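Local structure of alpha-1,2-Mannosidase (Trichoderma reesei, 1HCU) at residues 192-195 with 196-199; 248-251 with 252-255; 370-373 with 374-377; 411-414 with 415-418. The protein probably trims alpha-1,2-linked mannose residues from high-mannose N-glycans, as a calcium-dependent glycosyl hydrolase of family 47. All blocks are in the same frame, centred on the assembly; numbering follows the deposited sequence.

Interaction 1: 192-195 with 196-199; sequences TGNP and QYAQ
Asn194 turns its side-chain oxygen onto the backbone of Gln196 in an Asx turn that caps the start of helix 196-209. The site is at the surface, in the short turn after helix 182-192.

Hydrogen bonds shape the turn. Asn194 OD1 accepts from Gln196 N at 3.1 Å. The donor lies above the carbonyl plane, 44° out of it, and so misses the lone pairs. CG of Asn194 is anti to the backbone N (chi1 -180°), which places the amide beside the first turn. Just before it, Thr192 OG1 accepts from Asn194 N at 3.1 Å, an ST turn. The same hydroxyl also bonds to Leu188 O. Gln199 N to Pro195 O, at 3.1 Å, is the helical backbone bond.

Packing round the Tyr197 ring comes next. The Asn194 and Tyr197 side chains cross at about a right angle, with the amide plane turned 57° from the ring plane. Asn194 ND2 is 3.5 Å from Tyr197 CE2. Thr192 OG1 sits at the ring edge, 3.8 Å from Tyr197 CE2. The phenol oxygen bonds to Asn142 and Gln138 of helix 127-144. Gln196 runs alongside Asn194 and bonds through OE1 to Lys145. Gln199 CG packs 3.3 Å from Pro195 O.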
ATOM      1  N   THR A 192       3.177   6.808  22.694  1.00 19.11           N
ATOM      2  CA  THR A 192       2.510   7.683  23.665  1.00 20.17           C
ATOM      3  C   THR A 192       2.422   7.116  25.082  1.00 20.00           C
ATOM      4  O   THR A 192       2.308   7.864  26.043  1.00 21.25           O
ATOM      5  CB  THR A 192       1.053   7.995  23.247  1.00 20.00           C
ATOM      6  OG1 THR A 192       0.298   6.773  23.246  1.00 19.79           O
ATOM      7  CG2 THR A 192       1.000   8.629  21.860  1.00 17.34           C
ATOM      8  N   GLY A 193       2.443   5.797  25.214  1.00 19.93           N
ATOM      9  CA  GLY A 193       2.331   5.201  26.533  1.00 17.82           C
ATOM     10  C   GLY A 193       0.877   4.958  26.905  1.00 18.48           C
ATOM     11  O   GLY A 193       0.583   4.478  27.995  1.00 19.60           O
ATOM     12  N   ASN A 194      -0.030   5.307  25.998  1.00 17.79           N
ATOM     13  CA  ASN A 194      -1.462   5.119  26.209  1.00 16.51           C
ATOM     14  C   ASN A 194      -1.878   3.832  25.478  1.00 16.32           C
ATOM     15  O   ASN A 194      -1.978   3.810  24.256  1.00 13.66           O
ATOM     16  CB  ASN A 194      -2.234   6.317  25.645  1.00 15.57           C
ATOM     17  CG  ASN A 194      -3.729   6.190  25.840  1.00 16.30           C
ATOM     18  OD1 ASN A 194      -4.217   5.170  26.317  1.00 17.95           O
ATOM     19  ND2 ASN A 194      -4.466   7.232  25.467  1.00 20.07           N
ATOM     20  N   PRO A 195      -2.126   2.747  26.232  1.00 17.17           N
ATOM     21  CA  PRO A 195      -2.524   1.430  25.718  1.00 16.73           C
ATOM     22  C   PRO A 195      -3.857   1.350  24.972  1.00 17.13           C
ATOM     23  O   PRO A 195      -4.082   0.409  24.200  1.00 16.66           O
ATOM     24  CB  PRO A 195      -2.534   0.555  26.977  1.00 19.09           C
ATOM     25  CG  PRO A 195      -1.548   1.224  27.873  1.00 19.03           C
ATOM     26  CD  PRO A 195      -1.907   2.680  27.687  1.00 18.67           C
ATOM     27  N   GLN A 196      -4.737   2.321  25.208  1.00 16.14           N
ATOM     28  CA  GLN A 196      -6.053   2.341  24.570  1.00 16.17           C
ATOM     29  C   GLN A 196      -6.007   2.132  23.041  1.00 16.01           C
ATOM     30  O   GLN A 196      -6.725   1.286  22.509  1.00 15.71           O
ATOM     31  CB  GLN A 196      -6.776   3.658  24.900  1.00 16.43           C
ATOM     32  CG  GLN A 196      -8.227   3.745  24.394  1.00 22.00           C
ATOM     33  CD  GLN A 196      -8.815   5.183  24.394  1.00 26.24           C
ATOM     34  OE1 GLN A 196     -10.000   5.377  24.094  1.00 28.10           O
ATOM     35  NE2 GLN A 196      -7.986   6.183  24.717  1.00 26.34           N
ATOM     36  N   TYR A 197      -5.157   2.875  22.340  1.00 14.74           N
ATOM     37  CA  TYR A 197      -5.081   2.770  20.883  1.00 13.66           C
ATOM     38  C   TYR A 197      -4.893   1.341  20.387  1.00 12.78           C
ATOM     39  O   TYR A 197      -5.676   0.861  19.568  1.00 12.13           O
ATOM     40  CB  TYR A 197      -3.972   3.684  20.344  1.00 13.74           C
ATOM     41  CG  TYR A 197      -4.111   5.109  20.833  1.00 13.18           C
ATOM     42  CD1 TYR A 197      -5.259   5.852  20.554  1.00 13.34           C
ATOM     43  CD2 TYR A 197      -3.140   5.682  21.654  1.00 14.54           C
ATOM     44  CE1 TYR A 197      -5.441   7.123  21.091  1.00 13.40           C
ATOM     45  CE2 TYR A 197      -3.313   6.954  22.197  1.00 13.61           C
ATOM     46  CZ  TYR A 197      -4.469   7.664  21.914  1.00 14.40           C
ATOM     47  OH  TYR A 197      -4.681   8.895  22.493  1.00 15.83           O
ATOM     48  N   ALA A 198      -3.869   0.661  20.895  1.00 12.99           N
ATOM     49  CA  ALA A 198      -3.596  -0.725  20.520  1.00 13.32           C
ATOM     50  C   ALA A 198      -4.758  -1.655  20.893  1.00 14.87           C
ATOM     51  O   ALA A 198      -5.145  -2.532  20.106  1.00 12.50           O
ATOM     52  CB  ALA A 198      -2.314  -1.202  21.195  1.00 14.20           C
ATOM     53  N   GLN A 199      -5.313  -1.454  22.088  1.00 14.77           N
ATOM     54  CA  GLN A 199      -6.422  -2.270  22.575  1.00 17.99           C
ATOM     55  C   GLN A 199      -7.615  -2.245  21.624  1.00 17.24           C
ATOM     56  O   GLN A 199      -8.213  -3.276  21.321  1.00 16.83           O
ATOM     57  CB  GLN A 199      -6.861  -1.785  23.964  1.00 21.19           C
ATOM     58  CG  GLN A 199      -5.890  -2.173  25.070  1.00 25.65           C
ATOM     59  CD  GLN A 199      -6.139  -1.430  26.381  1.00 30.50           C
ATOM     60  OE1 GLN A 199      -5.504  -1.723  27.398  1.00 31.44           O
ATOM     61  NE2 GLN A 199      -7.056  -0.462  26.360  1.00 30.82           N
TER

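Interaction 2: 248-251 with 252-255; sequences YEYL and IKMY
Lys253 reaches back one turn along helix 245-257 to Glu249. Lys253 CB lies 3.6 Å from Glu249 O, the carbonyl that also accepts the backbone bond from Lys253 N. CG is closer to that oxygen, with Lys253 CG 3.4 Å from Glu249 O. CG is anti to the carbonyl carbon (chi1 -75°), and the chain beyond it is fully extended. It therefore runs back along the helix surface. Lys253 CD passes 4.0 Å from Glu249 CG and comes obliquely to the Tyr250 ring. CE touches the acid itself, with Lys253 CE 3.5 Å from Glu249 OE1.

At the tip, Lys253 NZ and Glu249 OE1 form a salt bridge of 2.7 Å, spaced i to i+4 on the helix. The helix belongs to the (alpha/alpha)7 barrel of family 47. Glu249 OE1 uses its anti lone pair. The other oxygen, OE2, bonds to Thr485 OG1. Thr485 is a calcium ligand, and the bound calcium ion is about 4 Å from the Glu249 side chain. NZ has a second acceptor in Phe483 O.

Both side chains are buried, and they meet at a slant. Next along the helix, Met254 CG packs 3.1 Å from Tyr250 O.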
ATOM      1  N   TYR A 248      -4.139  -9.340   5.034  1.00  9.51           N
ATOM      2  CA  TYR A 248      -3.144 -10.409   5.021  1.00 10.33           C
ATOM      3  C   TYR A 248      -1.757  -9.800   5.191  1.00 11.33           C
ATOM      4  O   TYR A 248      -0.908 -10.359   5.888  1.00 11.91           O
ATOM      5  CB  TYR A 248      -3.194 -11.184   3.696  1.00  9.25           C
ATOM      6  CG  TYR A 248      -4.449 -12.009   3.527  1.00 10.26           C
ATOM      7  CD1 TYR A 248      -5.182 -11.967   2.342  1.00 10.97           C
ATOM      8  CD2 TYR A 248      -4.918 -12.806   4.564  1.00 10.85           C
ATOM      9  CE1 TYR A 248      -6.356 -12.695   2.200  1.00  9.92           C
ATOM     10  CE2 TYR A 248      -6.085 -13.538   4.434  1.00  8.88           C
ATOM     11  CZ  TYR A 248      -6.800 -13.475   3.254  1.00 10.42           C
ATOM     12  OH  TYR A 248      -7.972 -14.184   3.139  1.00 10.99           O
ATOM     13  N   GLU A 249      -1.545  -8.647   4.558  1.00  9.37           N
ATOM     14  CA  GLU A 249      -0.269  -7.933   4.622  1.00  9.00           C
ATOM     15  C   GLU A 249       0.138  -7.601   6.062  1.00 10.01           C
ATOM     16  O   GLU A 249       1.264  -7.887   6.477  1.00 10.59           O
ATOM     17  CB  GLU A 249      -0.352  -6.627   3.800  1.00  8.20           C
ATOM     18  CG  GLU A 249       0.940  -5.790   3.709  1.00 12.97           C
ATOM     19  CD  GLU A 249       0.728  -4.433   3.010  1.00 15.47           C
ATOM     20  OE1 GLU A 249       1.663  -3.592   3.006  1.00 16.47           O
ATOM     21  OE2 GLU A 249      -0.373  -4.208   2.464  1.00 15.90           O
ATOM     22  N   TYR A 250      -0.769  -6.989   6.820  1.00  9.49           N
ATOM     23  CA  TYR A 250      -0.456  -6.595   8.191  1.00 11.38           C
ATOM     24  C   TYR A 250      -0.277  -7.757   9.158  1.00 10.82           C
ATOM     25  O   TYR A 250       0.327  -7.601  10.217  1.00 12.02           O
ATOM     26  CB  TYR A 250      -1.514  -5.621   8.733  1.00 13.58           C
ATOM     27  CG  TYR A 250      -1.261  -4.162   8.381  1.00 16.43           C
ATOM     28  CD1 TYR A 250      -2.065  -3.142   8.908  1.00 19.58           C
ATOM     29  CD2 TYR A 250      -0.249  -3.801   7.495  1.00 19.30           C
ATOM     30  CE1 TYR A 250      -1.869  -1.799   8.549  1.00 19.49           C
ATOM     31  CE2 TYR A 250      -0.044  -2.459   7.132  1.00 20.46           C
ATOM     32  CZ  TYR A 250      -0.856  -1.470   7.654  1.00 18.02           C
ATOM     33  OH  TYR A 250      -0.672  -0.172   7.243  1.00 13.65           O
ATOM     34  N   LEU A 251      -0.792  -8.923   8.791  1.00  9.66           N
ATOM     35  CA  LEU A 251      -0.658 -10.099   9.630  1.00  9.75           C
ATOM     36  C   LEU A 251       0.818 -10.439   9.838  1.00 11.17           C
ATOM     37  O   LEU A 251       1.279 -10.592  10.975  1.00 10.38           O
ATOM     38  CB  LEU A 251      -1.373 -11.277   8.980  1.00  9.69           C
ATOM     39  CG  LEU A 251      -2.613 -11.890   9.641  1.00  9.73           C
ATOM     40  CD1 LEU A 251      -3.484 -10.875  10.325  1.00  8.98           C
ATOM     41  CD2 LEU A 251      -3.378 -12.611   8.554  1.00  7.27           C
ATOM     42  N   ILE A 252       1.563 -10.548   8.743  1.00 10.99           N
ATOM     43  CA  ILE A 252       2.981 -10.868   8.839  1.00 10.60           C
ATOM     44  C   ILE A 252       3.786  -9.642   9.281  1.00 11.12           C
ATOM     45  O   ILE A 252       4.822  -9.779   9.936  1.00 11.10           O
ATOM     46  CB  ILE A 252       3.527 -11.389   7.485  1.00 10.27           C
ATOM     47  CG1 ILE A 252       4.965 -11.896   7.643  1.00  8.92           C
ATOM     48  CG2 ILE A 252       3.460 -10.289   6.447  1.00  9.38           C
ATOM     49  CD1 ILE A 252       5.104 -13.094   8.555  1.00  7.59           C
ATOM     50  N   LYS A 253       3.311  -8.446   8.943  1.00 10.37           N
ATOM     51  CA  LYS A 253       4.038  -7.244   9.333  1.00 12.27           C
ATOM     52  C   LYS A 253       4.003  -6.994  10.839  1.00 12.02           C
ATOM     53  O   LYS A 253       4.938  -6.418  11.397  1.00 15.49           O
ATOM     54  CB  LYS A 253       3.531  -6.024   8.557  1.00 10.97           C
ATOM     55  CG  LYS A 253       4.018  -6.021   7.108  1.00 12.20           C
ATOM     56  CD  LYS A 253       3.715  -4.716   6.388  1.00 11.09           C
ATOM     57  CE  LYS A 253       4.305  -4.719   4.981  1.00 10.59           C
ATOM     58  NZ  LYS A 253       4.034  -3.429   4.267  1.00 11.00           N
ATOM     59  N   MET A 254       2.935  -7.440  11.491  1.00 10.79           N
ATOM     60  CA  MET A 254       2.804  -7.298  12.935  1.00  8.42           C
ATOM     61  C   MET A 254       3.810  -8.238  13.582  1.00  8.82           C
ATOM     62  O   MET A 254       4.339  -7.957  14.663  1.00  8.77           O
ATOM     63  CB  MET A 254       1.385  -7.671  13.398  1.00  8.23           C
ATOM     64  CG  MET A 254       0.323  -6.622  13.112  1.00  8.66           C
ATOM     65  SD  MET A 254       0.876  -4.950  13.592  1.00 14.99           S
ATOM     66  CE  MET A 254       0.736  -5.032  15.361  1.00 13.50           C
ATOM     67  N   TYR A 255       4.083  -9.356  12.913  1.00  9.38           N
ATOM     68  CA  TYR A 255       5.042 -10.330  13.433  1.00 10.44           C
ATOM     69  C   TYR A 255       6.446  -9.741  13.413  1.00 11.21           C
ATOM     70  O   TYR A 255       7.284 -10.091  14.244  1.00 11.68           O
ATOM     71  CB  TYR A 255       5.012 -11.612  12.603  1.00  9.42           C
ATOM     72  CG  TYR A 255       5.986 -12.675  13.064  1.00  9.76           C
ATOM     73  CD1 TYR A 255       5.811 -13.344  14.280  1.00  9.41           C
ATOM     74  CD2 TYR A 255       7.065 -13.039  12.265  1.00 10.64           C
ATOM     75  CE1 TYR A 255       6.692 -14.358  14.681  1.00  7.23           C
ATOM     76  CE2 TYR A 255       7.946 -14.045  12.653  1.00 11.41           C
ATOM     77  CZ  TYR A 255       7.757 -14.700  13.854  1.00 11.53           C
ATOM     78  OH  TYR A 255       8.644 -15.701  14.203  1.00 16.05           O
TER

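Interaction 3: 370-373 with 374-377; sequences SSQS and GFYS
Tyr376 and Gln372 hold the tight part of this contact, at the N-terminus of helix 373-379. Gln372 is the N-cap residue. Its carbonyl oxygen receives the first strong helical bond, from Tyr376 N to Gln372 O at 3.0 Å, with an N-H...O angle of 164°. Tyr376 CB rests 3.6 Å from Gln372 O. With CG anti to the backbone N (chi1 175°), the Tyr376 ring leads away from the turn into the protein. It meets Trp382 edge-to-face, and its hydroxyl bonds to Ser285 and Val358 N.

The Gln372 side chain does not cap the helix. Its OE1 bonds instead to Val383 N on strand 382-383. The Gln372 oxygen lies oblique to the Phe375 ring, with Gln372 OE1 4.3 Å from Phe375 CD1. Phe375 itself packs edge-to-face with Phe381.

The other side is looser and open to solvent. Ser373, Gly374 and Ser377 are exposed there. The bond from Ser377 N to Ser373 O is weak, at 3.4 Å. A water does the work that an N-cap side chain often does. It accepts from the third helical amide, Phe375 N, at 2.8 Å. It also ties this helix start back to the preceding loop, donating to Ser371 O at 2.9 Å.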
ATOM      1  N   SER A 370     -12.738  -9.918 -28.514  1.00 24.46           N
ATOM      2  CA  SER A 370     -12.250 -10.004 -29.884  1.00 26.14           C
ATOM      3  C   SER A 370     -11.038  -9.128 -30.222  1.00 25.63           C
ATOM      4  O   SER A 370     -10.114  -9.579 -30.897  1.00 26.77           O
ATOM      5  CB  SER A 370     -13.395  -9.699 -30.844  1.00 28.07           C
ATOM      6  OG  SER A 370     -14.020  -8.481 -30.480  1.00 35.54           O
ATOM      7  N   SER A 371     -11.027  -7.886 -29.755  1.00 24.74           N
ATOM      8  CA  SER A 371      -9.916  -6.985 -30.055  1.00 24.91           C
ATOM      9  C   SER A 371      -8.586  -7.409 -29.419  1.00 23.66           C
ATOM     10  O   SER A 371      -7.514  -7.068 -29.921  1.00 23.22           O
ATOM     11  CB  SER A 371     -10.249  -5.557 -29.601  1.00 25.57           C
ATOM     12  OG  SER A 371     -10.245  -5.461 -28.187  1.00 28.59           O
ATOM     13  N   GLN A 372      -8.656  -8.146 -28.316  1.00 20.76           N
ATOM     14  CA  GLN A 372      -7.448  -8.578 -27.619  1.00 19.16           C
ATOM     15  C   GLN A 372      -7.164 -10.060 -27.806  1.00 17.88           C
ATOM     16  O   GLN A 372      -6.392 -10.642 -27.055  1.00 15.65           O
ATOM     17  CB  GLN A 372      -7.572  -8.271 -26.124  1.00 18.42           C
ATOM     18  CG  GLN A 372      -7.760  -6.788 -25.815  1.00 16.79           C
ATOM     19  CD  GLN A 372      -7.649  -6.480 -24.331  1.00 16.21           C
ATOM     20  OE1 GLN A 372      -6.606  -6.721 -23.711  1.00 15.70           O
ATOM     21  NE2 GLN A 372      -8.725  -5.948 -23.752  1.00 12.73           N
ATOM     22  N   SER A 373      -7.784 -10.665 -28.815  1.00 17.96           N
ATOM     23  CA  SER A 373      -7.598 -12.089 -29.062  1.00 16.33           C
ATOM     24  C   SER A 373      -6.138 -12.446 -29.274  1.00 17.26           C
ATOM     25  O   SER A 373      -5.603 -13.328 -28.600  1.00 17.36           O
ATOM     26  CB  SER A 373      -8.409 -12.535 -30.272  1.00 16.60           C
ATOM     27  OG  SER A 373      -8.349 -13.945 -30.399  1.00 19.11           O
ATOM     28  N   GLY A 374      -5.492 -11.764 -30.213  1.00 15.85           N
ATOM     29  CA  GLY A 374      -4.093 -12.049 -30.478  1.00 15.19           C
ATOM     30  C   GLY A 374      -3.199 -11.643 -29.321  1.00 14.45           C
ATOM     31  O   GLY A 374      -2.220 -12.329 -29.018  1.00 12.88           O
ATOM     32  N   PHE A 375      -3.532 -10.534 -28.661  1.00 13.07           N
ATOM     33  CA  PHE A 375      -2.715 -10.076 -27.545  1.00 12.86           C
ATOM     34  C   PHE A 375      -2.649 -11.141 -26.447  1.00 11.59           C
ATOM     35  O   PHE A 375      -1.575 -11.434 -25.935  1.00 11.51           O
ATOM     36  CB  PHE A 375      -3.244  -8.739 -26.991  1.00 12.84           C
ATOM     37  CG  PHE A 375      -2.444  -8.209 -25.833  1.00 13.63           C
ATOM     38  CD1 PHE A 375      -2.817  -8.499 -24.530  1.00 13.85           C
ATOM     39  CD2 PHE A 375      -1.283  -7.471 -26.047  1.00 15.24           C
ATOM     40  CE1 PHE A 375      -2.047  -8.070 -23.443  1.00 13.86           C
ATOM     41  CE2 PHE A 375      -0.501  -7.035 -24.969  1.00 18.04           C
ATOM     42  CZ  PHE A 375      -0.888  -7.339 -23.660  1.00 15.22           C
ATOM     43  N   TYR A 376      -3.784 -11.744 -26.108  1.00 11.94           N
ATOM     44  CA  TYR A 376      -3.804 -12.772 -25.067  1.00 12.87           C
ATOM     45  C   TYR A 376      -2.941 -13.984 -25.423  1.00 13.33           C
ATOM     46  O   TYR A 376      -2.258 -14.531 -24.572  1.00 15.45           O
ATOM     47  CB  TYR A 376      -5.245 -13.236 -24.784  1.00  9.86           C
ATOM     48  CG  TYR A 376      -5.333 -14.385 -23.789  1.00  9.64           C
ATOM     49  CD1 TYR A 376      -4.817 -14.261 -22.489  1.00  9.19           C
ATOM     50  CD2 TYR A 376      -5.922 -15.604 -24.151  1.00  7.76           C
ATOM     51  CE1 TYR A 376      -4.886 -15.335 -21.578  1.00  7.68           C
ATOM     52  CE2 TYR A 376      -5.999 -16.672 -23.256  1.00  5.37           C
ATOM     53  CZ  TYR A 376      -5.479 -16.535 -21.979  1.00  9.01           C
ATOM     54  OH  TYR A 376      -5.527 -17.610 -21.120  1.00 10.64           O
ATOM     55  N   SER A 377      -2.975 -14.404 -26.682  1.00 15.19           N
ATOM     56  CA  SER A 377      -2.195 -15.554 -27.111  1.00 18.32           C
ATOM     57  C   SER A 377      -0.716 -15.458 -26.758  1.00 16.78           C
ATOM     58  O   SER A 377      -0.130 -16.429 -26.296  1.00 16.25           O
ATOM     59  CB  SER A 377      -2.350 -15.768 -28.620  1.00 21.02           C
ATOM     60  OG  SER A 377      -3.664 -16.202 -28.928  1.00 27.30           O
TER
HETATM   61  O   HOH W   1      -5.032  -8.593 -30.095  1.00 22.10           O

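Interaction 4: 411-414 with 415-418; sequences QDLA and WEAL
Glu416 lays its aliphatic chain against the backbone of Asp412, one turn earlier. Glu416 CG is 3.2 Å from Asp412 O. CG is anti to the carbonyl carbon (chi1 -73°), and the extended chain beyond it carries the carboxylate back toward the preceding turn. There Glu416 OE2 comes 4.2 Å from Leu413 CD2, with the two side chains slanting across each other. Other CB atoms pack on carbonyls in the same way. Trp415 CB lies 3.3 Å from Gln411 O, and Ala417 CB lies 3.2 Å from Ala414 O.

Backbone hydrogen bonds join the two segments. Trp415 N, Glu416 N and Ala417 N bond to Gln411 O, Asp412 O and Leu413 O, each at 2.9 Å. Leu418 N to Ala414 O is shorter, at 2.7 Å. This regular i to i+4 pattern belongs to helix 408-425, one of the helices of the (alpha/alpha)7 barrel. Ala414 and Ala417 are among the residues that meet neighbouring helices. Ala414 touches Ile464 of helix 451-465, and Ala417 touches Leu395 of helix 393-405.

Charges are kept apart or paired outside the segments. Asp412 OD1 and Glu416 OE2 are like charges 6.1 Å apart, not in contact. Asp412 forms a salt bridge with Arg15 through OD2. Arg15 also makes a cation-pi contact with Trp415. The indole leads away from the segment 411-414 toward helix 13-33, where it touches Ala18.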
ATOM      1  N   GLN A 411      16.734  -4.580 -10.336  1.00 14.74           N
ATOM      2  CA  GLN A 411      16.858  -3.140 -10.444  1.00 15.00           C
ATOM      3  C   GLN A 411      16.569  -2.738 -11.881  1.00 14.40           C
ATOM      4  O   GLN A 411      15.951  -1.706 -12.123  1.00 15.12           O
ATOM      5  CB  GLN A 411      18.258  -2.699 -10.059  1.00 14.90           C
ATOM      6  CG  GLN A 411      18.589  -2.978  -8.627  1.00 17.51           C
ATOM      7  CD  GLN A 411      19.984  -2.548  -8.292  1.00 17.92           C
ATOM      8  OE1 GLN A 411      20.947  -3.044  -8.874  1.00 20.97           O
ATOM      9  NE2 GLN A 411      20.111  -1.615  -7.359  1.00 17.82           N
ATOM     10  N   ASP A 412      17.007  -3.555 -12.836  1.00 14.32           N
ATOM     11  CA  ASP A 412      16.776  -3.246 -14.249  1.00 16.85           C
ATOM     12  C   ASP A 412      15.282  -3.264 -14.564  1.00 15.80           C
ATOM     13  O   ASP A 412      14.785  -2.403 -15.290  1.00 17.05           O
ATOM     14  CB  ASP A 412      17.518  -4.238 -15.155  1.00 16.53           C
ATOM     15  CG  ASP A 412      19.033  -4.111 -15.053  1.00 20.48           C
ATOM     16  OD1 ASP A 412      19.734  -5.089 -15.390  1.00 23.69           O
ATOM     17  OD2 ASP A 412      19.529  -3.037 -14.645  1.00 20.95           O
ATOM     18  N   LEU A 413      14.565  -4.238 -14.012  1.00 14.67           N
ATOM     19  CA  LEU A 413      13.130  -4.323 -14.246  1.00 14.17           C
ATOM     20  C   LEU A 413      12.440  -3.096 -13.660  1.00 13.73           C
ATOM     21  O   LEU A 413      11.604  -2.478 -14.316  1.00 14.05           O
ATOM     22  CB  LEU A 413      12.560  -5.599 -13.623  1.00 13.20           C
ATOM     23  CG  LEU A 413      13.139  -6.892 -14.200  1.00 15.15           C
ATOM     24  CD1 LEU A 413      12.520  -8.079 -13.485  1.00 14.91           C
ATOM     25  CD2 LEU A 413      12.878  -6.959 -15.706  1.00 13.64           C
ATOM     26  N   ALA A 414      12.802  -2.740 -12.430  1.00 13.24           N
ATOM     27  CA  ALA A 414      12.220  -1.575 -11.766  1.00 14.42           C
ATOM     28  C   ALA A 414      12.493  -0.317 -12.584  1.00 14.98           C
ATOM     29  O   ALA A 414      11.613   0.537 -12.749  1.00 13.36           O
ATOM     30  CB  ALA A 414      12.803  -1.419 -10.366  1.00 11.21           C
ATOM     31  N   TRP A 415      13.719  -0.219 -13.093  1.00 15.04           N
ATOM     32  CA  TRP A 415      14.142   0.919 -13.900  1.00 16.69           C
ATOM     33  C   TRP A 415      13.287   0.982 -15.159  1.00 17.91           C
ATOM     34  O   TRP A 415      12.857   2.057 -15.578  1.00 17.92           O
ATOM     35  CB  TRP A 415      15.623   0.780 -14.275  1.00 17.53           C
ATOM     36  CG  TRP A 415      16.145   1.910 -15.101  1.00 19.32           C
ATOM     37  CD1 TRP A 415      16.746   1.823 -16.324  1.00 19.69           C
ATOM     38  CD2 TRP A 415      16.109   3.305 -14.772  1.00 20.06           C
ATOM     39  NE1 TRP A 415      17.086   3.074 -16.777  1.00 20.24           N
ATOM     40  CE2 TRP A 415      16.706   4.003 -15.844  1.00 20.45           C
ATOM     41  CE3 TRP A 415      15.630   4.035 -13.673  1.00 20.69           C
ATOM     42  CZ2 TRP A 415      16.840   5.395 -15.851  1.00 21.91           C
ATOM     43  CZ3 TRP A 415      15.763   5.422 -13.680  1.00 22.33           C
ATOM     44  CH2 TRP A 415      16.363   6.085 -14.763  1.00 21.34           C
ATOM     45  N   GLU A 416      13.041  -0.175 -15.765  1.00 18.62           N
ATOM     46  CA  GLU A 416      12.209  -0.216 -16.957  1.00 20.25           C
ATOM     47  C   GLU A 416      10.808   0.241 -16.572  1.00 19.23           C
ATOM     48  O   GLU A 416      10.131   0.905 -17.361  1.00 19.59           O
ATOM     49  CB  GLU A 416      12.159  -1.632 -17.538  1.00 22.68           C
ATOM     50  CG  GLU A 416      13.443  -2.074 -18.222  1.00 28.91           C
ATOM     51  CD  GLU A 416      13.462  -3.568 -18.520  1.00 31.98           C
ATOM     52  OE1 GLU A 416      12.403  -4.110 -18.913  1.00 34.94           O
ATOM     53  OE2 GLU A 416      14.536  -4.195 -18.368  1.00 34.93           O
ATOM     54  N   ALA A 417      10.386  -0.106 -15.355  1.00 17.75           N
ATOM     55  CA  ALA A 417       9.065   0.277 -14.857  1.00 17.52           C
ATOM     56  C   ALA A 417       8.980   1.791 -14.619  1.00 16.85           C
ATOM     57  O   ALA A 417       8.049   2.437 -15.109  1.00 16.08           O
ATOM     58  CB  ALA A 417       8.732  -0.489 -13.569  1.00 18.07           C
ATOM     59  N   LEU A 418       9.941   2.358 -13.884  1.00 15.34           N
ATOM     60  CA  LEU A 418       9.931   3.801 -13.634  1.00 15.17           C
ATOM     61  C   LEU A 418       9.983   4.554 -14.967  1.00 15.48           C
ATOM     62  O   LEU A 418       9.195   5.470 -15.187  1.00 15.95           O
ATOM     63  CB  LEU A 418      11.120   4.251 -12.756  1.00 16.84           C
ATOM     64  CG  LEU A 418      11.186   5.791 -12.581  1.00 20.24           C
ATOM     65  CD1 LEU A 418      10.471   6.221 -11.308  1.00 17.01           C
ATOM     66  CD2 LEU A 418      12.622   6.269 -12.551  1.00 19.84           C
TER

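How the interactions relate
The four contacts follow one another along the chain, all inside the family 47 range, and none touches another. Interactions 1 and 2 are nearest, with centres about 19 Å apart. Helix 182-192 links them: it leads into the turn of interaction 1 and packs against Tyr250 and Met254 of interaction 2. Interactions 3 and 4 have centres about 26 Å apart. Both lie across the centre of the chain from interaction 1, and interaction 3 is farthest from it, at about 54 Å between centres. The contacts are thus spread round the barrel. Interactions 2 and 4 are internal turns of barrel helices, whereas 1 and 3 are helix starts at the surface. Interaction 2 alone reaches the calcium site.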